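Local coordinates for protein cytochrome C (Marichromatium purpuratum 984, PDB 5LO9) that probably oxidises thiosulfate, and may reduce tetrathionate, as a fused thiosulfate dehydrogenase that passes electrons through covalently attached c-type hemes, at residues A[283-288]-A[427-432]; A[334-339]-A[474-479]; A[26-31]-A[90-95]. One frame throughout, in Å; residues are numbered along the deposited sequence.

Overall arrangement
From the N terminus the first closure is contact 3, where 26-31, just past the axial histidine of the first heme, meets 90-95 after helix 74-86 and closes a mostly helical loop. It is complete well before the other two begin and lies on the opposite side of the chain's centre, its own centre about 38 Å from that of contact 1. Contacts 1 and 2 cross: 283-288 and 334-339 both come before their partners, 427-432 and 474-479. With centres about 8 Å apart they touch directly, Asn-283 bonding to Ser-334 and Tyr-430 to Arg-475. Near the heme beside the bound thiosulfate they tie loops after helices 256-269 and 323-332 to those after strand 418-421 and helix 460-470.

Contact 1 of 3, residues A[283-288]-A[427-432]; sequences NDQTCA and PRSYNW. With HEC (heme c), chain E.
Arg-428 takes hold of Asp-284 side-on, offering two nitrogens to the two oxygens of one carboxylate. Its NE reaches OD2 of Asp-284 at 2.9 Å in a fairly straight bond lying in the guanidinium plane, and its NH2 reaches OD1 of Asp-284 at 3.1 Å, somewhat tilted from that plane. The two flat groups are far from coplanar, standing 78° apart, so both nitrogens meet the carboxylate from above its own plane. Bends at chi2 and chi3 (both -63°) fold the arginine chain round into this position, with one guanidinium face over the backbone of Asn-283. The same residue pair is joined a second time through the main chain, where Asp-284 N donates to Arg-428 O at 3.2 Å. Next to it, ND2 of Asn-283 makes a weak bond to O of Ser-429, its stronger partner being O of Ser-334.

Further into the protein, OE1 of Gln-285 packs 3.5 Å from CA of Ser-429, and NE2, near the edge of the Tyr-430 ring, is hydrogen-bonded to a propionate of a second heme. CD2 of Tyr-430 lies 3.4 Å from the CBC atom of the heme that Cys-287 SG attaches covalently at CAB. Behind this layer Arg-475 bonds Ser-429 OG and Tyr-430 O, and Asn-471 takes the Tyr-430 hydroxyl. The contact thus runs from an ion pair near solvent to a buried seam between two hemes, joining the loop between helices 256-269 and 292-295 to the loop that leads from strand 418-421 to helix 439-449.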
loop_
_atom_site.group_PDB
_atom_site.type_symbol
_atom_site.label_atom_id
_atom_site.label_comp_id
_atom_site.label_asym_id
_atom_site.label_seq_id
_atom_site.Cartn_x
_atom_site.Cartn_y
_atom_site.Cartn_z
ATOM N N ASN A 283 9.905 9.453 22.889
ATOM C CA ASN A 283 11.260 9.201 23.297
ATOM C C ASN A 283 12.178 9.948 22.350
ATOM O O ASN A 283 11.741 10.860 21.638
ATOM C CB ASN A 283 11.540 7.689 23.349
ATOM C CG ASN A 283 11.345 7.022 22.034
ATOM O OD1 ASN A 283 11.336 7.672 20.987
ATOM N ND2 ASN A 283 11.264 5.692 22.062
ATOM N N ASP A 284 13.460 9.564 22.381
ATOM C CA ASP A 284 14.526 10.201 21.623
ATOM C C ASP A 284 15.073 9.226 20.586
ATOM O O ASP A 284 16.251 8.874 20.596
ATOM C CB ASP A 284 15.617 10.720 22.569
ATOM C CG ASP A 284 15.144 11.919 23.410
ATOM O OD1 ASP A 284 14.276 12.678 22.925
ATOM O OD2 ASP A 284 15.673 12.134 24.519
ATOM N N GLN A 285 14.209 8.851 19.650
ATOM C CA GLN A 285 14.496 7.892 18.608
ATOM C C GLN A 285 14.073 8.491 17.277
ATOM O O GLN A 285 13.337 9.478 17.231
ATOM C CB GLN A 285 13.747 6.594 18.846
ATOM C CG GLN A 285 14.039 5.955 20.189
ATOM C CD GLN A 285 15.443 5.380 20.354
ATOM O OE1 GLN A 285 16.101 5.626 21.361
ATOM N NE2 GLN A 285 15.872 4.566 19.413
ATOM N N THR A 286 14.566 7.892 16.194
ATOM C CA THR A 286 14.053 8.132 14.857
ATOM C C THR A 286 14.014 6.799 14.129
ATOM O O THR A 286 14.751 5.867 14.460
ATOM C CB THR A 286 14.893 9.109 14.029
ATOM O OG1 THR A 286 16.162 8.507 13.726
ATOM C CG2 THR A 286 15.107 10.460 14.726
ATOM N N CYS A 287 13.170 6.739 13.095
ATOM C CA CYS A 287 13.072 5.536 12.277
ATOM C C CYS A 287 14.441 5.181 11.726
ATOM O O CYS A 287 14.816 4.006 11.654
ATOM C CB CYS A 287 12.099 5.752 11.104
ATOM S SG CYS A 287 10.456 6.533 11.397
ATOM N N ALA A 288 15.187 6.202 11.314
ATOM C CA ALA A 288 16.446 6.013 10.621
ATOM C C ALA A 288 17.500 5.350 11.499
ATOM O O ALA A 288 18.452 4.764 10.967
ATOM C CB ALA A 288 16.952 7.378 10.142
ATOM N N PRO A 427 14.772 5.902 30.070
ATOM C CA PRO A 427 13.451 6.456 29.723
ATOM C C PRO A 427 13.349 7.096 28.348
ATOM O O PRO A 427 12.229 7.406 27.929
ATOM C CB PRO A 427 13.210 7.500 30.823
ATOM C CG PRO A 427 14.582 7.841 31.322
ATOM C CD PRO A 427 15.357 6.569 31.236
ATOM N N ARG A 428 14.452 7.333 27.642
ATOM C CA ARG A 428 14.383 7.909 26.305
ATOM C C ARG A 428 14.708 6.897 25.202
ATOM O O ARG A 428 14.952 7.289 24.056
ATOM C CB ARG A 428 15.315 9.107 26.212
ATOM C CG ARG A 428 15.216 10.019 27.386
ATOM C CD ARG A 428 13.884 10.626 27.527
ATOM N NE ARG A 428 13.546 11.464 26.403
ATOM C CZ ARG A 428 12.295 11.737 26.072
ATOM N NH1 ARG A 428 11.305 11.218 26.796
ATOM N NH2 ARG A 428 12.036 12.509 25.023
ATOM N N SER A 429 14.692 5.607 25.514
ATOM C CA SER A 429 14.932 4.564 24.537
ATOM C C SER A 429 13.604 3.952 24.083
ATOM O O SER A 429 12.526 4.352 24.502
ATOM C CB SER A 429 15.854 3.519 25.155
ATOM O OG SER A 429 16.188 2.517 24.237
ATOM N N TYR A 430 13.684 2.970 23.202
ATOM C CA TYR A 430 12.495 2.228 22.810
ATOM C C TYR A 430 11.921 1.495 24.010
ATOM O O TYR A 430 12.645 1.161 24.959
ATOM C CB TYR A 430 12.832 1.225 21.705
ATOM C CG TYR A 430 14.047 0.342 21.965
ATOM C CD1 TYR A 430 13.926 -0.859 22.687
ATOM C CD2 TYR A 430 15.297 0.695 21.487
ATOM C CE1 TYR A 430 15.011 -1.680 22.918
ATOM C CE2 TYR A 430 16.425 -0.141 21.708
ATOM C CZ TYR A 430 16.260 -1.318 22.422
ATOM O OH TYR A 430 17.323 -2.145 22.647
ATOM N N ASN A 431 10.606 1.220 23.964
ATOM C CA ASN A 431 9.950 0.677 25.149
ATOM C C ASN A 431 9.950 -0.856 25.103
ATOM O O ASN A 431 10.480 -1.482 24.179
ATOM C CB ASN A 431 8.547 1.309 25.354
ATOM C CG ASN A 431 7.435 0.814 24.380
ATOM O OD1 ASN A 431 7.397 -0.349 23.920
ATOM N ND2 ASN A 431 6.469 1.713 24.141
ATOM N N TRP A 432 9.371 -1.466 26.147
ATOM C CA TRP A 432 9.493 -2.902 26.372
ATOM C C TRP A 432 8.670 -3.723 25.391
ATOM O O TRP A 432 8.786 -4.959 25.391
ATOM C CB TRP A 432 9.061 -3.256 27.796
ATOM C CG TRP A 432 10.141 -3.191 28.850
ATOM C CD1 TRP A 432 10.260 -2.268 29.859
ATOM C CD2 TRP A 432 11.223 -4.095 29.011
ATOM N NE1 TRP A 432 11.354 -2.552 30.636
ATOM C CE2 TRP A 432 11.961 -3.672 30.135
ATOM C CE3 TRP A 432 11.643 -5.222 28.320
ATOM C CZ2 TRP A 432 13.106 -4.330 30.562
ATOM C CZ3 TRP A 432 12.773 -5.881 28.749
ATOM C CH2 TRP A 432 13.493 -5.434 29.857
HETATM FE FE HEC E . 10.920 -0.239 12.530
HETATM C CHA HEC E . 10.360 -3.481 11.297
HETATM C CHB HEC E . 8.995 1.113 9.938
HETATM C CHC HEC E . 11.265 2.985 13.926
HETATM C CHD HEC E . 13.139 -1.512 14.827
HETATM N NA HEC E . 9.885 -1.052 10.918
HETATM C C1A HEC E . 9.775 -2.340 10.616
HETATM C C2A HEC E . 8.951 -2.594 9.413
HETATM C C3A HEC E . 8.555 -1.258 9.004
HETATM C C4A HEC E . 9.183 -0.359 10.004
HETATM C CMA HEC E . 7.728 -0.903 7.821
HETATM C CAA HEC E . 8.655 -3.922 8.764
HETATM C CBA HEC E . 9.922 -4.433 8.085
HETATM C CGA HEC E . 9.655 -5.695 7.282
HETATM O O1A HEC E . 10.505 -6.006 6.417
HETATM O O2A HEC E . 8.623 -6.396 7.514
HETATM N NB HEC E . 10.269 1.685 12.051
HETATM C C1B HEC E . 9.515 2.009 10.977
HETATM C C2B HEC E . 9.196 3.438 10.911
HETATM C C3B HEC E . 9.857 3.984 12.088
HETATM C C4B HEC E . 10.479 2.807 12.724
HETATM C CMB HEC E . 8.420 4.157 9.867
HETATM C CAB HEC E . 9.860 5.408 12.538
HETATM C CBB HEC E . 8.420 5.784 12.887
HETATM N NC HEC E . 12.000 0.592 14.113
HETATM C C1C HEC E . 12.032 1.877 14.500
HETATM C C2C HEC E . 12.982 2.126 15.609
HETATM C C3C HEC E . 13.527 0.785 15.879
HETATM C C4C HEC E . 12.854 -0.075 14.878
HETATM C CMC HEC E . 13.263 3.450 16.274
HETATM C CAC HEC E . 14.583 0.334 16.871
HETATM C CBC HEC E . 14.289 0.821 18.253
HETATM N ND HEC E . 11.598 -2.160 12.976
HETATM C C1D HEC E . 12.472 -2.450 13.927
HETATM C C2D HEC E . 12.776 -3.891 14.004
HETATM C C3D HEC E . 11.950 -4.520 12.959
HETATM C C4D HEC E . 11.263 -3.321 12.404
HETATM C CMD HEC E . 13.713 -4.505 14.986
HETATM C CAD HEC E . 11.832 -5.975 12.542
HETATM C CBD HEC E . 11.417 -6.956 13.659
HETATM C CGD HEC E . 10.033 -6.775 14.318
HETATM O O1D HEC E . 9.646 -5.670 14.804
HETATM O O2D HEC E . 9.294 -7.793 14.402
#

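Contact 2 of 3, residues A[334-339]-A[474-479]; sequences SMNAQD and ERPQDP. With HEC (heme c), chain E; THJ (thiosulfate), chain J; EDO (1,2-ethanediol), chain V.
The closely packed part of this contact is buried Asn-336 against buried Pro-476, which turns its CB to the asparagine amide, 3.8 Å from ND2. That nitrogen donates to OD2 of Asp-339 at 2.8 Å, while Asn-336 OD1 accepts from Asn-431, so the amide's orientation is well fixed. At the margin Gln-338 adds a polar bridge, its NE2 donating twice. One bond goes across to O of Gln-477 at 3.0 Å, practically in the amide plane although above the plane of the carbonyl; the other goes back to OD1 of Asn-336 at 3.1 Å, in the carbonyl plane of that acceptor. The glutamine chain is extended beyond CG (chi2 -172°), which carries the amide across Pro-479 at about a right angle, with OE1 3.6 Å from CA of that proline. The end of Gln-477 itself turns away to Tyr-500.

The outer side is much looser. Exposed Asp-339 only brushes Pro-476, and a 1,2-ethanediol, probably from the crystallisation liquor, donates to O of Gln-338. A backbone bond from Asp-339 N to Asn-336 O closes the short 3-10 turn at 337-338. The loop carrying Asn-336 and Gln-338 begins at Ser-334, whose OG donates to O3 of thiosulfate at 2.9 Å and whose CB lies against the heme: the contact sits a few residues further along a loop of the thiosulfate pocket, beside a c-type heme.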
loop_
_atom_site.group_PDB
_atom_site.type_symbol
_atom_site.label_atom_id
_atom_site.label_comp_id
_atom_site.label_asym_id
_atom_site.label_seq_id
_atom_site.Cartn_x
_atom_site.Cartn_y
_atom_site.Cartn_z
ATOM N N SER A 334 8.466 1.326 19.275
ATOM C CA SER A 334 9.809 1.890 19.147
ATOM C C SER A 334 9.862 3.394 19.429
ATOM O O SER A 334 10.898 3.884 19.893
ATOM C CB SER A 334 10.388 1.614 17.761
ATOM O OG SER A 334 10.443 0.230 17.492
ATOM N N MET A 335 8.808 4.150 19.111
ATOM C CA MET A 335 8.746 5.586 19.400
ATOM C C MET A 335 7.975 5.922 20.682
ATOM O O MET A 335 7.810 7.105 21.004
ATOM C CB MET A 335 8.101 6.332 18.221
ATOM C CG MET A 335 8.520 5.804 16.860
ATOM S SD MET A 335 10.308 5.840 16.482
ATOM C CE MET A 335 10.625 7.616 16.582
ATOM N N ASN A 336 7.453 4.920 21.393
ATOM C CA ASN A 336 6.872 5.113 22.724
ATOM C C ASN A 336 5.799 6.207 22.757
ATOM O O ASN A 336 5.826 7.113 23.594
ATOM C CB ASN A 336 7.974 5.440 23.706
ATOM C CG ASN A 336 7.531 5.287 25.098
ATOM O OD1 ASN A 336 6.830 4.328 25.422
ATOM N ND2 ASN A 336 7.955 6.210 25.961
ATOM N N ALA A 337 4.812 6.089 21.864
ATOM C CA ALA A 337 3.876 7.186 21.644
ATOM C C ALA A 337 3.027 7.469 22.868
ATOM O O ALA A 337 2.515 8.585 23.012
ATOM C CB ALA A 337 2.985 6.876 20.449
ATOM N N GLN A 338 2.868 6.486 23.756
ATOM C CA GLN A 338 2.089 6.709 24.967
ATOM C C GLN A 338 2.653 7.869 25.786
ATOM O O GLN A 338 1.900 8.606 26.429
ATOM C CB GLN A 338 2.073 5.437 25.805
ATOM C CG GLN A 338 3.458 5.019 26.341
ATOM C CD GLN A 338 3.425 3.653 26.999
ATOM O OE1 GLN A 338 2.352 3.159 27.364
ATOM N NE2 GLN A 338 4.594 2.993 27.080
ATOM N N ASP A 339 3.971 8.051 25.781
ATOM C CA ASP A 339 4.585 9.132 26.533
ATOM C C ASP A 339 4.829 10.329 25.655
ATOM O O ASP A 339 5.634 11.194 25.992
ATOM C CB ASP A 339 5.902 8.690 27.175
ATOM C CG ASP A 339 5.699 7.639 28.222
ATOM O OD1 ASP A 339 4.625 7.683 28.864
ATOM O OD2 ASP A 339 6.581 6.756 28.382
ATOM N N GLU A 474 16.297 -1.391 32.431
ATOM C CA GLU A 474 14.928 -0.896 32.334
ATOM C C GLU A 474 14.823 0.110 31.207
ATOM O O GLU A 474 15.801 0.757 30.815
ATOM C CB GLU A 474 14.449 -0.244 33.639
ATOM C CG GLU A 474 13.983 -1.231 34.696
ATOM C CD GLU A 474 12.692 -1.994 34.330
ATOM O OE1 GLU A 474 11.948 -1.556 33.423
ATOM O OE2 GLU A 474 12.440 -3.053 34.948
ATOM N N ARG A 475 13.607 0.257 30.718
ATOM C CA ARG A 475 13.218 1.177 29.644
ATOM C C ARG A 475 11.726 1.372 29.826
ATOM O O ARG A 475 11.136 0.676 30.662
ATOM C CB ARG A 475 13.511 0.588 28.263
ATOM C CG ARG A 475 12.752 -0.741 28.021
ATOM C CD ARG A 475 13.075 -1.382 26.688
ATOM N NE ARG A 475 14.468 -1.839 26.646
ATOM C CZ ARG A 475 15.478 -1.128 26.154
ATOM N NH1 ARG A 475 15.279 0.095 25.653
ATOM N NH2 ARG A 475 16.688 -1.648 26.168
ATOM N N PRO A 476 11.070 2.231 29.050
ATOM C CA PRO A 476 9.647 2.498 29.295
ATOM C C PRO A 476 8.787 1.252 29.221
ATOM O O PRO A 476 9.056 0.303 28.477
ATOM C CB PRO A 476 9.282 3.492 28.201
ATOM C CG PRO A 476 10.577 4.211 27.916
ATOM C CD PRO A 476 11.611 3.115 28.011
ATOM N N GLN A 477 7.754 1.263 30.049
ATOM C CA GLN A 477 6.877 0.111 30.187
ATOM C C GLN A 477 6.230 -0.308 28.858
ATOM O O GLN A 477 6.015 0.500 27.936
ATOM C CB GLN A 477 5.794 0.447 31.199
ATOM C CG GLN A 477 4.820 -0.667 31.472
ATOM C CD GLN A 477 5.448 -1.833 32.125
ATOM O OE1 GLN A 477 5.708 -2.856 31.494
ATOM N NE2 GLN A 477 5.711 -1.691 33.423
ATOM N N ASP A 478 5.878 -1.585 28.794
ATOM C CA ASP A 478 5.093 -2.096 27.677
ATOM C C ASP A 478 3.753 -1.372 27.607
ATOM O O ASP A 478 3.073 -1.236 28.638
ATOM C CB ASP A 478 4.881 -3.589 27.847
ATOM C CG ASP A 478 4.406 -4.250 26.590
ATOM O OD1 ASP A 478 3.612 -3.611 25.877
ATOM O OD2 ASP A 478 4.818 -5.413 26.337
ATOM N N PRO A 479 3.358 -0.846 26.440
ATOM C CA PRO A 479 2.013 -0.236 26.319
ATOM C C PRO A 479 0.867 -1.188 26.605
ATOM O O PRO A 479 -0.220 -0.714 26.932
ATOM C CB PRO A 479 1.980 0.243 24.867
ATOM C CG PRO A 479 3.415 0.493 24.540
ATOM C CD PRO A 479 4.184 -0.579 25.252
HETATM FE FE HEC E . 10.920 -0.239 12.530
HETATM C CHA HEC E . 10.360 -3.481 11.297
HETATM C CHB HEC E . 8.995 1.113 9.938
HETATM C CHC HEC E . 11.265 2.985 13.926
HETATM C CHD HEC E . 13.139 -1.512 14.827
HETATM N NA HEC E . 9.885 -1.052 10.918
HETATM C C1A HEC E . 9.775 -2.340 10.616
HETATM C C2A HEC E . 8.951 -2.594 9.413
HETATM C C3A HEC E . 8.555 -1.258 9.004
HETATM C C4A HEC E . 9.183 -0.359 10.004
HETATM C CMA HEC E . 7.728 -0.903 7.821
HETATM C CAA HEC E . 8.655 -3.922 8.764
HETATM C CBA HEC E . 9.922 -4.433 8.085
HETATM C CGA HEC E . 9.655 -5.695 7.282
HETATM O O1A HEC E . 10.505 -6.006 6.417
HETATM O O2A HEC E . 8.623 -6.396 7.514
HETATM N NB HEC E . 10.269 1.685 12.051
HETATM C C1B HEC E . 9.515 2.009 10.977
HETATM C C2B HEC E . 9.196 3.438 10.911
HETATM C C3B HEC E . 9.857 3.984 12.088
HETATM C C4B HEC E . 10.479 2.807 12.724
HETATM C CMB HEC E . 8.420 4.157 9.867
HETATM C CAB HEC E . 9.860 5.408 12.538
HETATM C CBB HEC E . 8.420 5.784 12.887
HETATM N NC HEC E . 12.000 0.592 14.113
HETATM C C1C HEC E . 12.032 1.877 14.500
HETATM C C2C HEC E . 12.982 2.126 15.609
HETATM C C3C HEC E . 13.527 0.785 15.879
HETATM C C4C HEC E . 12.854 -0.075 14.878
HETATM C CMC HEC E . 13.263 3.450 16.274
HETATM C CAC HEC E . 14.583 0.334 16.871
HETATM C CBC HEC E . 14.289 0.821 18.253
HETATM N ND HEC E . 11.598 -2.160 12.976
HETATM C C1D HEC E . 12.472 -2.450 13.927
HETATM C C2D HEC E . 12.776 -3.891 14.004
HETATM C C3D HEC E . 11.950 -4.520 12.959
HETATM C C4D HEC E . 11.263 -3.321 12.404
HETATM C CMD HEC E . 13.713 -4.505 14.986
HETATM C CAD HEC E . 11.832 -5.975 12.542
HETATM C CBD HEC E . 11.417 -6.956 13.659
HETATM C CGD HEC E . 10.033 -6.775 14.318
HETATM O O1D HEC E . 9.646 -5.670 14.804
HETATM O O2D HEC E . 9.294 -7.793 14.402
HETATM S S1 THJ J . 8.092 -2.436 16.009
HETATM O O1 THJ J . 6.613 -2.566 15.777
HETATM O O2 THJ J . 8.725 -3.775 16.248
HETATM O O3 THJ J . 8.285 -1.671 17.264
HETATM S S2 THJ J . 8.898 -1.468 14.654
HETATM C C1 EDO V . -1.259 11.998 27.706
HETATM O O1 EDO V . -1.952 13.210 27.363
HETATM C C2 EDO V . 0.236 12.185 27.458
HETATM O O2 EDO V . 0.967 11.027 27.888
#

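Contact 3 of 3, residues A[26-31]-A[90-95]; sequences RADGGG and ASNARA. With EDO (1,2-ethanediol), chain U.
Asp-28 and Asn-92 point at each other tip to tip, carboxylate and amide nearly coplanar at 22° apart. ND2 of Asn-92 meets the syn lone pair of Asp-28 OD1 at 2.8 Å, with the oxygen close to the amide plane. The second oxygens face each other as well, OD2 of Asp-28 and OD1 of Asn-92 coming to 3.0 Å without a hydrogen bond. Two torsions set up this encounter: Asp-28 holds CG between its backbone N and carbonyl carbon (chi1 60°), and Asn-92 places CG beside its own N (chi1 -62°). The same OD1 also accepts from Gly-30 N at 3.0 Å, from above the carboxylate plane, which makes an Asx turn.

Arg-26 crosses Asn-92 obliquely, one guanidinium face over the asparagine's CB, with NH1 3.7 Å from that carbon; the charge itself pairs with Asp-32. Gly-30 has no side chain, which leaves room for the Asn-92 amide to lie over its backbone. There Asn-92 N donates to Gly-30 O at 2.8 Å, and ND2 adds a weak bond to Gly-31 O. At the far end, CB of Ala-90 rests 3.4 Å from O of Asp-28.

The contact joins the turn after helix 22-25 to the loop after helix 74-86. An alanine in place of Asp-28 would probably loosen both the Asx turn and the grip on Asn-92, since the carboxylate serves both. Two N-H groups on OD1 would tend to stabilise a charged carboxylate, whereas the facing acceptors at OD2 probably work against it, so this geometry leaves the ionisation of Asp-28 unsettled.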
loop_
_atom_site.group_PDB
_atom_site.type_symbol
_atom_site.label_atom_id
_atom_site.label_comp_id
_atom_site.label_asym_id
_atom_site.label_seq_id
_atom_site.Cartn_x
_atom_site.Cartn_y
_atom_site.Cartn_z
ATOM N N ARG A 26 44.467 33.604 15.052
ATOM C CA ARG A 26 43.794 34.903 15.063
ATOM C C ARG A 26 43.033 35.162 16.356
ATOM O O ARG A 26 42.846 34.257 17.183
ATOM C CB ARG A 26 42.933 35.078 13.820
ATOM C CG ARG A 26 43.860 35.370 12.654
ATOM C CD ARG A 26 43.278 35.074 11.311
ATOM N NE ARG A 26 42.787 36.271 10.622
ATOM C CZ ARG A 26 42.331 36.264 9.367
ATOM N NH1 ARG A 26 42.294 35.120 8.686
ATOM N NH2 ARG A 26 41.888 37.382 8.789
ATOM N N ALA A 27 42.666 36.437 16.541
ATOM C CA ALA A 27 42.152 36.923 17.821
ATOM C C ALA A 27 40.796 36.319 18.146
ATOM O O ALA A 27 40.481 36.089 19.318
ATOM C CB ALA A 27 42.063 38.437 17.802
ATOM N N ASP A 28 39.963 36.105 17.128
ATOM C CA ASP A 28 38.656 35.506 17.356
ATOM C C ASP A 28 38.692 33.980 17.508
ATOM O O ASP A 28 37.647 33.394 17.796
ATOM C CB ASP A 28 37.685 35.947 16.231
ATOM C CG ASP A 28 38.136 35.542 14.844
ATOM O OD1 ASP A 28 39.255 35.001 14.739
ATOM O OD2 ASP A 28 37.384 35.798 13.858
ATOM N N GLY A 29 39.857 33.334 17.434
ATOM C CA GLY A 29 39.947 31.878 17.453
ATOM C C GLY A 29 39.465 31.209 16.180
ATOM O O GLY A 29 39.273 29.984 16.156
ATOM N N GLY A 30 39.274 31.981 15.116
ATOM C CA GLY A 30 38.678 31.547 13.877
ATOM C C GLY A 30 39.554 30.832 12.874
ATOM O O GLY A 30 39.028 30.437 11.831
ATOM N N GLY A 31 40.856 30.663 13.116
ATOM C CA GLY A 31 41.721 29.988 12.159
ATOM C C GLY A 31 42.276 30.903 11.083
ATOM O O GLY A 31 41.966 32.094 11.001
ATOM N N ALA A 90 33.670 30.948 16.010
ATOM C CA ALA A 90 34.105 31.891 14.998
ATOM C C ALA A 90 34.830 31.129 13.897
ATOM O O ALA A 90 35.376 30.048 14.114
ATOM C CB ALA A 90 35.014 32.952 15.616
ATOM N N SER A 91 34.872 31.732 12.723
ATOM C CA SER A 91 35.544 31.114 11.601
ATOM C C SER A 91 36.095 32.194 10.702
ATOM O O SER A 91 35.410 33.171 10.399
ATOM C CB SER A 91 34.609 30.231 10.789
ATOM O OG SER A 91 35.198 29.947 9.521
ATOM N N ASN A 92 37.328 32.003 10.277
ATOM C CA ASN A 92 37.939 32.855 9.276
ATOM C C ASN A 92 38.200 32.035 8.024
ATOM O O ASN A 92 39.191 32.217 7.316
ATOM C CB ASN A 92 39.188 33.515 9.833
ATOM C CG ASN A 92 38.873 34.406 11.010
ATOM O OD1 ASN A 92 37.950 35.243 10.960
ATOM N ND2 ASN A 92 39.595 34.193 12.110
ATOM N N ALA A 93 37.272 31.129 7.741
ATOM C CA ALA A 93 37.370 30.263 6.586
ATOM C C ALA A 93 37.088 31.010 5.290
ATOM O O ALA A 93 36.314 31.969 5.235
ATOM C CB ALA A 93 36.388 29.116 6.723
ATOM N N ARG A 94 37.728 30.542 4.236
ATOM C CA ARG A 94 37.451 31.034 2.895
ATOM C C ARG A 94 37.815 29.915 1.926
ATOM O O ARG A 94 38.999 29.627 1.722
ATOM C CB ARG A 94 38.239 32.315 2.606
ATOM C CG ARG A 94 37.967 32.936 1.208
ATOM C CD ARG A 94 38.828 34.185 0.985
ATOM N NE ARG A 94 38.612 34.819 -0.318
ATOM C CZ ARG A 94 39.184 35.961 -0.699
ATOM N NH1 ARG A 94 40.031 36.603 0.107
ATOM N NH2 ARG A 94 38.919 36.459 -1.899
ATOM N N ALA A 95 36.797 29.295 1.325
ATOM C CA ALA A 95 37.015 28.163 0.452
ATOM C C ALA A 95 37.387 28.652 -0.947
ATOM O O ALA A 95 37.009 29.760 -1.348
ATOM C CB ALA A 95 35.763 27.299 0.366
HETATM C C1 EDO U . 41.951 34.283 5.667
HETATM O O1 EDO U . 41.572 33.411 6.750
HETATM C C2 EDO U . 43.466 34.174 5.450
HETATM O O2 EDO U . 43.727 34.410 4.065
#